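Local coordinates for lipase aflb (Neosartorya fumigata, PDB 6IDY), which is a fungal lipase that probably hydrolyses ester bonds of lipid substrates, and binds a calcium ion, at residues V163-G168 / A190-L195; V227-W232 / K251-F256. All coordinates share one frame; numbering follows the deposited sequence.

Interaction 1: residues V163-G168 / A190-L195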
loop_
_atom_site.group_PDB
_atom_site.type_symbol
_atom_site.label_atom_id
_atom_site.label_comp_id
_atom_site.label_asym_id
_atom_site.label_seq_id
_atom_site.Cartn_x
_atom_site.Cartn_y
_atom_site.Cartn_z
ATOM N N VAL A 163 -3.764 14.652 -3.431
ATOM C CA VAL A 163 -3.970 13.218 -3.213
ATOM C C VAL A 163 -2.829 12.673 -2.350
ATOM O O VAL A 163 -1.660 12.741 -2.742
ATOM C CB VAL A 163 -4.172 12.409 -4.533
ATOM C CG1 VAL A 163 -4.345 10.917 -4.251
ATOM C CG2 VAL A 163 -5.362 12.934 -5.330
ATOM N N ILE A 164 -3.179 12.145 -1.170
ATOM C CA ILE A 164 -2.209 11.573 -0.245
ATOM C C ILE A 164 -2.042 10.101 -0.571
ATOM O O ILE A 164 -3.004 9.336 -0.478
ATOM C CB ILE A 164 -2.599 11.801 1.245
ATOM C CG1 ILE A 164 -2.810 13.312 1.532
ATOM C CG2 ILE A 164 -1.540 11.190 2.183
ATOM C CD1 ILE A 164 -3.652 13.605 2.716
ATOM N N LEU A 165 -0.814 9.713 -0.941
ATOM C CA LEU A 165 -0.472 8.334 -1.257
ATOM C C LEU A 165 0.044 7.654 0.001
ATOM O O LEU A 165 1.092 8.033 0.526
ATOM C CB LEU A 165 0.547 8.260 -2.403
ATOM C CG LEU A 165 0.197 8.998 -3.703
ATOM C CD1 LEU A 165 1.347 8.907 -4.686
ATOM C CD2 LEU A 165 -1.103 8.466 -4.331
ATOM N N VAL A 166 -0.738 6.696 0.523
ATOM C CA VAL A 166 -0.444 5.973 1.765
ATOM C C VAL A 166 0.191 4.614 1.424
ATOM O O VAL A 166 -0.390 3.852 0.657
ATOM C CB VAL A 166 -1.691 5.863 2.699
ATOM C CG1 VAL A 166 -1.342 5.187 4.023
ATOM C CG2 VAL A 166 -2.305 7.236 2.963
ATOM N N PRO A 167 1.381 4.302 1.978
ATOM C CA PRO A 167 2.055 3.046 1.619
ATOM C C PRO A 167 1.480 1.811 2.298
ATOM O O PRO A 167 0.664 1.930 3.210
ATOM C CB PRO A 167 3.485 3.294 2.093
ATOM C CG PRO A 167 3.314 4.157 3.292
ATOM C CD PRO A 167 2.203 5.097 2.913
ATOM N N GLY A 168 1.957 0.647 1.863
ATOM C CA GLY A 168 1.590 -0.640 2.424
ATOM C C GLY A 168 2.663 -1.162 3.358
ATOM O O GLY A 168 3.633 -0.462 3.667
ATOM N N ALA A 190 -5.159 15.565 -10.115
ATOM C CA ALA A 190 -4.622 15.126 -8.840
ATOM C C ALA A 190 -3.199 15.640 -8.625
ATOM O O ALA A 190 -2.372 15.601 -9.538
ATOM C CB ALA A 190 -4.635 13.608 -8.796
ATOM N N ASP A 191 -2.920 16.102 -7.407
ATOM C CA ASP A 191 -1.623 16.635 -6.997
ATOM C C ASP A 191 -1.113 15.744 -5.872
ATOM O O ASP A 191 -1.506 15.903 -4.715
ATOM C CB ASP A 191 -1.785 18.088 -6.528
ATOM C CG ASP A 191 -0.633 18.996 -6.892
ATOM O OD1 ASP A 191 0.479 18.476 -7.156
ATOM O OD2 ASP A 191 -0.837 20.219 -6.909
ATOM N N VAL A 192 -0.273 14.773 -6.229
ATOM C CA VAL A 192 0.201 13.755 -5.300
ATOM C C VAL A 192 1.227 14.250 -4.272
ATOM O O VAL A 192 2.081 15.093 -4.552
ATOM C CB VAL A 192 0.717 12.469 -6.008
ATOM C CG1 VAL A 192 -0.389 11.797 -6.827
ATOM C CG2 VAL A 192 1.962 12.733 -6.865
ATOM N N VAL A 193 1.107 13.691 -3.070
ATOM C CA VAL A 193 2.042 13.798 -1.954
ATOM C C VAL A 193 2.132 12.370 -1.429
ATOM O O VAL A 193 1.178 11.604 -1.596
ATOM C CB VAL A 193 1.675 14.825 -0.838
ATOM C CG1 VAL A 193 1.723 16.258 -1.353
ATOM C CG2 VAL A 193 0.332 14.517 -0.182
ATOM N N TRP A 194 3.259 11.981 -0.852
ATOM C CA TRP A 194 3.292 10.627 -0.304
ATOM C C TRP A 194 3.795 10.618 1.125
ATOM O O TRP A 194 4.572 11.474 1.544
ATOM C CB TRP A 194 4.009 9.609 -1.198
ATOM C CG TRP A 194 5.362 10.014 -1.676
ATOM C CD1 TRP A 194 6.553 9.779 -1.056
ATOM C CD2 TRP A 194 5.677 10.610 -2.943
ATOM N NE1 TRP A 194 7.589 10.247 -1.832
ATOM C CE2 TRP A 194 7.081 10.755 -3.001
ATOM C CE3 TRP A 194 4.904 11.080 -4.020
ATOM C CZ2 TRP A 194 7.733 11.321 -4.108
ATOM C CZ3 TRP A 194 5.546 11.652 -5.106
ATOM C CH2 TRP A 194 6.944 11.772 -5.142
ATOM N N LEU A 195 3.280 9.672 1.893
ATOM C CA LEU A 195 3.585 9.561 3.299
ATOM C C LEU A 195 4.573 8.442 3.561
ATOM O O LEU A 195 4.234 7.274 3.427
ATOM C CB LEU A 195 2.266 9.357 4.053
ATOM C CG LEU A 195 2.298 9.319 5.563
ATOM C CD1 LEU A 195 2.619 10.696 6.154
ATOM C CD2 LEU A 195 0.970 8.835 6.076
#

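Interaction 2: residues V227-W232 / K251-F256. With CA (calcium ion), chain D.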
loop_
_atom_site.group_PDB
_atom_site.type_symbol
_atom_site.label_atom_id
_atom_site.label_comp_id
_atom_site.label_asym_id
_atom_site.label_seq_id
_atom_site.Cartn_x
_atom_site.Cartn_y
_atom_site.Cartn_z
ATOM N N VAL A 227 -9.230 16.849 0.338
ATOM C CA VAL A 227 -8.242 15.992 -0.306
ATOM C C VAL A 227 -8.842 14.641 -0.646
ATOM O O VAL A 227 -9.981 14.337 -0.283
ATOM C CB VAL A 227 -6.969 15.828 0.590
ATOM C CG1 VAL A 227 -6.321 17.178 0.907
ATOM C CG2 VAL A 227 -7.273 15.045 1.875
ATOM N N ALA A 228 -8.036 13.820 -1.306
ATOM C CA ALA A 228 -8.321 12.437 -1.593
ATOM C C ALA A 228 -7.156 11.644 -1.031
ATOM O O ALA A 228 -6.050 12.173 -0.880
ATOM C CB ALA A 228 -8.440 12.217 -3.085
ATOM N N VAL A 229 -7.419 10.397 -0.656
ATOM C CA VAL A 229 -6.406 9.485 -0.142
ATOM C C VAL A 229 -6.407 8.261 -1.052
ATOM O O VAL A 229 -7.475 7.712 -1.332
ATOM C CB VAL A 229 -6.668 9.073 1.341
ATOM C CG1 VAL A 229 -5.673 8.017 1.799
ATOM C CG2 VAL A 229 -6.651 10.283 2.287
ATOM N N LEU A 230 -5.222 7.839 -1.511
ATOM C CA LEU A 230 -5.086 6.601 -2.266
ATOM C C LEU A 230 -4.129 5.747 -1.451
ATOM O O LEU A 230 -3.009 6.168 -1.166
ATOM C CB LEU A 230 -4.591 6.807 -3.708
ATOM C CG LEU A 230 -4.712 5.576 -4.623
ATOM C CD1 LEU A 230 -5.009 5.991 -6.039
ATOM C CD2 LEU A 230 -3.445 4.721 -4.582
ATOM N N SER A 231 -4.595 4.573 -1.032
ATOM C CA SER A 231 -3.796 3.688 -0.204
ATOM C C SER A 231 -3.536 2.341 -0.869
ATOM O O SER A 231 -4.248 1.956 -1.793
ATOM C CB SER A 231 -4.472 3.499 1.153
ATOM O OG SER A 231 -5.563 2.596 1.083
ATOM N N TRP A 232 -2.500 1.639 -0.396
ATOM C CA TRP A 232 -2.151 0.299 -0.835
ATOM C C TRP A 232 -1.978 -0.585 0.388
ATOM O O TRP A 232 -1.390 -0.144 1.371
ATOM C CB TRP A 232 -0.865 0.273 -1.698
ATOM C CG TRP A 232 -0.457 -1.120 -2.111
ATOM C CD1 TRP A 232 -1.216 -2.026 -2.794
ATOM C CD2 TRP A 232 0.786 -1.775 -1.821
ATOM N NE1 TRP A 232 -0.522 -3.206 -2.947
ATOM C CE2 TRP A 232 0.709 -3.081 -2.357
ATOM C CE3 TRP A 232 1.974 -1.378 -1.178
ATOM C CZ2 TRP A 232 1.773 -3.993 -2.271
ATOM C CZ3 TRP A 232 3.024 -2.282 -1.089
ATOM C CH2 TRP A 232 2.923 -3.569 -1.641
ATOM N N LYS A 251 -14.315 15.039 7.434
ATOM C CA LYS A 251 -14.891 16.235 6.800
ATOM C C LYS A 251 -14.061 16.764 5.636
ATOM O O LYS A 251 -14.592 17.493 4.801
ATOM C CB LYS A 251 -15.089 17.369 7.829
ATOM C CG LYS A 251 -16.087 17.043 8.937
ATOM C CD LYS A 251 -16.229 18.186 9.933
ATOM C CE LYS A 251 -17.296 17.890 10.957
ATOM N NZ LYS A 251 -17.529 19.042 11.871
ATOM N N VAL A 252 -12.762 16.431 5.587
ATOM C CA VAL A 252 -11.886 16.970 4.547
ATOM C C VAL A 252 -11.434 15.905 3.519
ATOM O O VAL A 252 -10.644 16.228 2.630
ATOM C CB VAL A 252 -10.690 17.774 5.138
ATOM C CG1 VAL A 252 -11.181 18.965 5.962
ATOM C CG2 VAL A 252 -9.762 16.893 5.966
ATOM N N VAL A 253 -11.937 14.662 3.622
ATOM C CA VAL A 253 -11.582 13.612 2.658
ATOM C C VAL A 253 -12.780 13.327 1.767
ATOM O O VAL A 253 -13.794 12.819 2.252
ATOM C CB VAL A 253 -10.974 12.326 3.300
ATOM C CG1 VAL A 253 -10.729 11.235 2.251
ATOM C CG2 VAL A 253 -9.679 12.645 4.030
ATOM N N ASP A 254 -12.671 13.675 0.471
ATOM C CA ASP A 254 -13.747 13.460 -0.503
ATOM C C ASP A 254 -13.736 12.059 -1.098
ATOM O O ASP A 254 -14.782 11.569 -1.509
ATOM C CB ASP A 254 -13.702 14.514 -1.621
ATOM C CG ASP A 254 -13.992 15.932 -1.163
ATOM O OD1 ASP A 254 -14.637 16.097 -0.102
ATOM O OD2 ASP A 254 -13.590 16.878 -1.874
ATOM N N ASP A 255 -12.558 11.434 -1.184
ATOM C CA ASP A 255 -12.413 10.095 -1.748
ATOM C C ASP A 255 -11.314 9.331 -1.066
ATOM O O ASP A 255 -10.228 9.866 -0.833
ATOM C CB ASP A 255 -12.106 10.159 -3.260
ATOM C CG ASP A 255 -13.300 10.498 -4.137
ATOM O OD1 ASP A 255 -14.175 9.626 -4.310
ATOM O OD2 ASP A 255 -13.349 11.631 -4.659
ATOM N N PHE A 256 -11.592 8.066 -0.768
ATOM C CA PHE A 256 -10.629 7.134 -0.206
ATOM C C PHE A 256 -10.563 5.984 -1.210
ATOM O O PHE A 256 -11.517 5.223 -1.335
ATOM C CB PHE A 256 -11.049 6.695 1.225
ATOM C CG PHE A 256 -10.302 5.563 1.921
ATOM C CD1 PHE A 256 -9.045 5.152 1.480
ATOM C CD2 PHE A 256 -10.853 4.923 3.027
ATOM C CE1 PHE A 256 -8.369 4.104 2.116
ATOM C CE2 PHE A 256 -10.174 3.878 3.664
ATOM C CZ PHE A 256 -8.941 3.473 3.200
HETATM CA CA CA D . -15.525 11.135 -5.687
HETATM O O HOH W 1 -16.395 12.021 -3.630
HETATM O O HOH W 2 -15.068 13.406 -6.100
#

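Interaction 1: residues V163-G168 / A190-L195
Four main-chain hydrogen bonds join residues 163-166 to 190-195 as parallel neighbours, with Val-163 paired to Val-192, Ile-164 to Val-193 and Leu-165 to Trp-194. Val-163 receives on O from Val-193 N at 2.9 Å, and Leu-165 N gives to Val-193 O at 2.8 Å. The lead-in bond from Val-163 N to Asp-191 O (2.9 Å) reaches its acceptor from above the carbonyl plane, whereas Leu-195 N meets Leu-165 O nearly along the C=O axis. Strand directions differ by 32°, reflecting twist.

On one face, Val-163 CG2, beside its own backbone N, touches Ala-190 CB at 3.6 Å. Leu-165 crosses Val-192 obliquely, its CD1 3.9 Å from Val-192 CB. On the other face Ile-164 and Val-193 lie side by side, Ile-164 CG1 against Val-193 CG2. Past the strand end, Pro-167 CD comes within 3.0 Å of Leu-195 O.

Further out, the indole NE1 of Trp-194 bonds to Leu-110 O. Helix 173-178 packs on Leu-165, Pro-167 and Trp-194, while helix 205-223 covers Ile-164 and Leu-195. Strand 161-166, helix 173-178 and strand 190-195 thus form a beta-alpha-beta crossover within the mainly parallel sheet of an alpha/beta-hydrolase fold.

Interaction 2: residues V227-W232 / K251-F256
A parallel pairing interrupted by a corner at Asp-254 brings residues 251-256 alongside strand 227-232. Before the corner, Val-227 N bonds to Val-252 O (2.8 Å) and Asp-254 N to Val-227 O, both nearly along the C=O axis; beyond it Val-229 N bonds to Asp-255 O. Asp-254 itself is not extended (psi -29°), so Val-253 and Phe-256, three residues apart, face the same side of the sheet.

There Val-227 CG2, in the crowded position between its backbone N and carbonyl carbon, meets Val-253 CG2 at 4.0 Å. The other branch of Val-253, CG1, anti to its backbone N, crosses Val-229 CG2 obliquely at 4.2 Å. Phe-256 also has CG anti to the backbone N (chi1 171°), which carries the ring along the strand until its CE1 edge lies 3.3 Å from Ser-231 OG. The oxygen sits in the ring plane and so meets the rim of the ring. Thr-239, Gln-240 and Leu-243 of helix 235-245 also pack on Phe-256.

Asp-255 points to the opposite face, next to Ala-228. With CG anti to the carbonyl carbon (chi1 -76°), its carboxylate binds calcium through both oxygens, OD2 at 2.5 Å and OD1 about as close. Water 1 lies 2.4 Å from the ion and donates to Asp-254 O (2.7 Å). Water 2 and the carbonyl oxygens of Ala-377, His-380 and Gly-382 complete the site. Calcium would favour the charged form of Asp-255, and the ion ties this strand to the distant 377-382 region.

Interactions 1 and 2 are successive sections of one sheet, their centres about 9 Å apart, and strands 161-166 and 227-232 form the seam. Along it Ile-164 O and Leu-230 N lie 2.9 Å apart, probably hydrogen-bonded, and Val-166 CG2 packs on Val-229 CG1 at 3.6 Å. The calcium ion belongs to interaction 2, but the side chain of Val-163 in interaction 1 is only about 10 Å from it. Trp-232 CA, by contrast, is 17.9 Å from the ion. That strand end, where Gly-168 N also approaches Trp-232 CE3, leads into the turn before helix 235-245, where alpha/beta hydrolases carry the nucleophile elbow; the metal, far from that turn, is therefore probably structural.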